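PDB 5EHK: lantibiotic dehydratase from Microbispora corallina, which probably uses glutamyl-tRNA to glutamylate serine and threonine residues of the NAI-107 precursor peptide, the step leading to their dehydration. Local coordinates for residues L253-A258 with L263-V268. Residues are numbered along the deposited sequence; the frame is centred on the assembly and turned at random.
Sequences LAQSVA and LPADRV
V268 is the bump of this small interface, and the groove it enters runs between A254, V257 and A258 on one flank of helix 250-260. Its branched head straddles the helix surface. With CG1 anti to the backbone N (chi1 165°), that methyl reaches up the groove to lie 4.0 Å from A254 CB and equally near V257 CB, the two valines meeting at a slant. The other methyl, V268 CG2, drops one turn further along and rests 4.0 Å from A258 CA. With alanines at two of the three positions lining this flank, the CA atoms of A254 and V268 stand 5.8 Å apart.

A258 answers with a smaller bump of its own. Its methyl fits into the bend of the chain at 263-265, 3.7 Å from A265 CA and 4.0 Å from A265 CB, while the exposed Q255 reaches only the margin of the contact. Near the turn the backbone supplies the tie: L263 N donates to A258 O at 2.6 Å, linking the start of the second segment to the last turn of helix 250-260.

V257 also packs on V236 and I240 of helix 235-243, whereas A254 also touches T269 and L272, extending the same seam into helix 267-278. Small residues on one helix receiving a branched one from the start of the following segment, with a backbone bond near the turn, make the helix-turn-helix step of what is probably a peripheral winged helix-turn-helix, the PqqD-like recognition element that binds the leader peptide in related dehydratases.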
loop_
_atom_site.group_PDB
_atom_site.type_symbol
_atom_site.label_atom_id
_atom_site.label_comp_id
_atom_site.label_asym_id
_atom_site.label_seq_id
_atom_site.Cartn_x
_atom_site.Cartn_y
_atom_site.Cartn_z
ATOM N N LEU A 253 -6.718 5.977 -53.399
ATOM C CA LEU A 253 -5.569 5.670 -52.556
ATOM C C LEU A 253 -4.722 4.559 -53.165
ATOM O O LEU A 253 -3.500 4.683 -53.270
ATOM C CB LEU A 253 -6.017 5.272 -51.145
ATOM C CG LEU A 253 -4.881 4.835 -50.213
ATOM C CD1 LEU A 253 -4.112 6.020 -49.735
ATOM C CD2 LEU A 253 -5.404 4.049 -49.014
ATOM N N ALA A 254 -5.378 3.471 -53.554
ATOM C CA ALA A 254 -4.684 2.298 -54.080
ATOM C C ALA A 254 -3.955 2.592 -55.388
ATOM O O ALA A 254 -2.935 1.959 -55.693
ATOM C CB ALA A 254 -5.649 1.133 -54.252
ATOM N N GLN A 255 -4.479 3.552 -56.151
ATOM C CA GLN A 255 -3.873 3.933 -57.428
ATOM C C GLN A 255 -2.626 4.795 -57.246
ATOM O O GLN A 255 -1.626 4.598 -57.939
ATOM C CB GLN A 255 -4.887 4.637 -58.340
ATOM C CG GLN A 255 -5.445 3.746 -59.458
ATOM C CD GLN A 255 -6.848 4.165 -59.892
ATOM O OE1 GLN A 255 -7.281 5.294 -59.637
ATOM N NE2 GLN A 255 -7.568 3.249 -60.533
ATOM N N SER A 256 -2.679 5.740 -56.314
ATOM C CA SER A 256 -1.522 6.584 -56.056
ATOM C C SER A 256 -0.325 5.779 -55.549
ATOM O O SER A 256 0.799 5.964 -56.033
ATOM C CB SER A 256 -1.885 7.697 -55.099
ATOM O OG SER A 256 -2.798 8.562 -55.740
ATOM N N VAL A 257 -0.578 4.864 -54.611
ATOM C CA VAL A 257 0.475 4.005 -54.053
ATOM C C VAL A 257 1.098 3.106 -55.123
ATOM O O VAL A 257 2.300 2.847 -55.117
ATOM C CB VAL A 257 -0.037 3.152 -52.851
ATOM C CG1 VAL A 257 1.050 2.210 -52.344
ATOM C CG2 VAL A 257 -0.514 4.051 -51.717
ATOM N N ALA A 258 0.269 2.637 -56.044
ATOM C CA ALA A 258 0.746 1.838 -57.166
ATOM C C ALA A 258 1.703 2.626 -58.057
ATOM O O ALA A 258 2.686 2.078 -58.555
ATOM C CB ALA A 258 -0.427 1.344 -57.981
ATOM N N LEU A 263 3.860 -0.189 -58.969
ATOM C CA LEU A 263 3.313 -1.524 -58.718
ATOM C C LEU A 263 1.958 -1.758 -59.422
ATOM O O LEU A 263 1.308 -0.798 -59.865
ATOM C CB LEU A 263 3.184 -1.748 -57.204
ATOM C CG LEU A 263 4.409 -2.125 -56.355
ATOM C CD1 LEU A 263 4.128 -1.926 -54.859
ATOM C CD2 LEU A 263 4.805 -3.572 -56.610
ATOM N N PRO A 264 1.569 -3.040 -59.586
ATOM C CA PRO A 264 0.211 -3.431 -59.985
ATOM C C PRO A 264 -0.861 -2.736 -59.135
ATOM O O PRO A 264 -0.907 -2.958 -57.919
ATOM C CB PRO A 264 0.180 -4.932 -59.682
ATOM C CG PRO A 264 1.614 -5.378 -59.614
ATOM C CD PRO A 264 2.507 -4.173 -59.665
ATOM N N ALA A 265 -1.745 -1.968 -59.776
ATOM C CA ALA A 265 -2.798 -1.218 -59.085
ATOM C C ALA A 265 -3.876 -2.085 -58.453
ATOM O O ALA A 265 -4.939 -1.579 -58.125
ATOM C CB ALA A 265 -3.446 -0.199 -60.029
ATOM N N ASP A 266 -3.617 -3.384 -58.318
ATOM C CA ASP A 266 -4.557 -4.309 -57.684
ATOM C C ASP A 266 -3.857 -5.093 -56.589
ATOM O O ASP A 266 -4.476 -5.452 -55.581
ATOM C CB ASP A 266 -5.182 -5.283 -58.696
ATOM C CG ASP A 266 -6.157 -6.293 -58.034
ATOM O OD1 ASP A 266 -5.807 -7.495 -57.907
ATOM O OD2 ASP A 266 -7.274 -5.880 -57.633
ATOM N N ARG A 267 -2.570 -5.375 -56.800
ATOM C CA ARG A 267 -1.759 -6.026 -55.776
ATOM C C ARG A 267 -1.732 -5.120 -54.550
ATOM O O ARG A 267 -1.672 -5.597 -53.415
ATOM C CB ARG A 267 -0.332 -6.261 -56.271
ATOM C CG ARG A 267 0.519 -7.072 -55.294
ATOM C CD ARG A 267 1.978 -7.114 -55.710
ATOM N NE ARG A 267 2.183 -7.770 -56.997
ATOM C CZ ARG A 267 3.328 -7.734 -57.675
ATOM N NH1 ARG A 267 4.366 -7.055 -57.195
ATOM N NH2 ARG A 267 3.433 -8.361 -58.841
ATOM N N VAL A 268 -1.802 -3.810 -54.799
ATOM C CA VAL A 268 -1.882 -2.806 -53.757
ATOM C C VAL A 268 -3.234 -2.838 -53.055
ATOM O O VAL A 268 -3.311 -2.709 -51.835
ATOM C CB VAL A 268 -1.629 -1.398 -54.344
ATOM C CG1 VAL A 268 -2.059 -0.296 -53.376
ATOM C CG2 VAL A 268 -0.170 -1.253 -54.730
#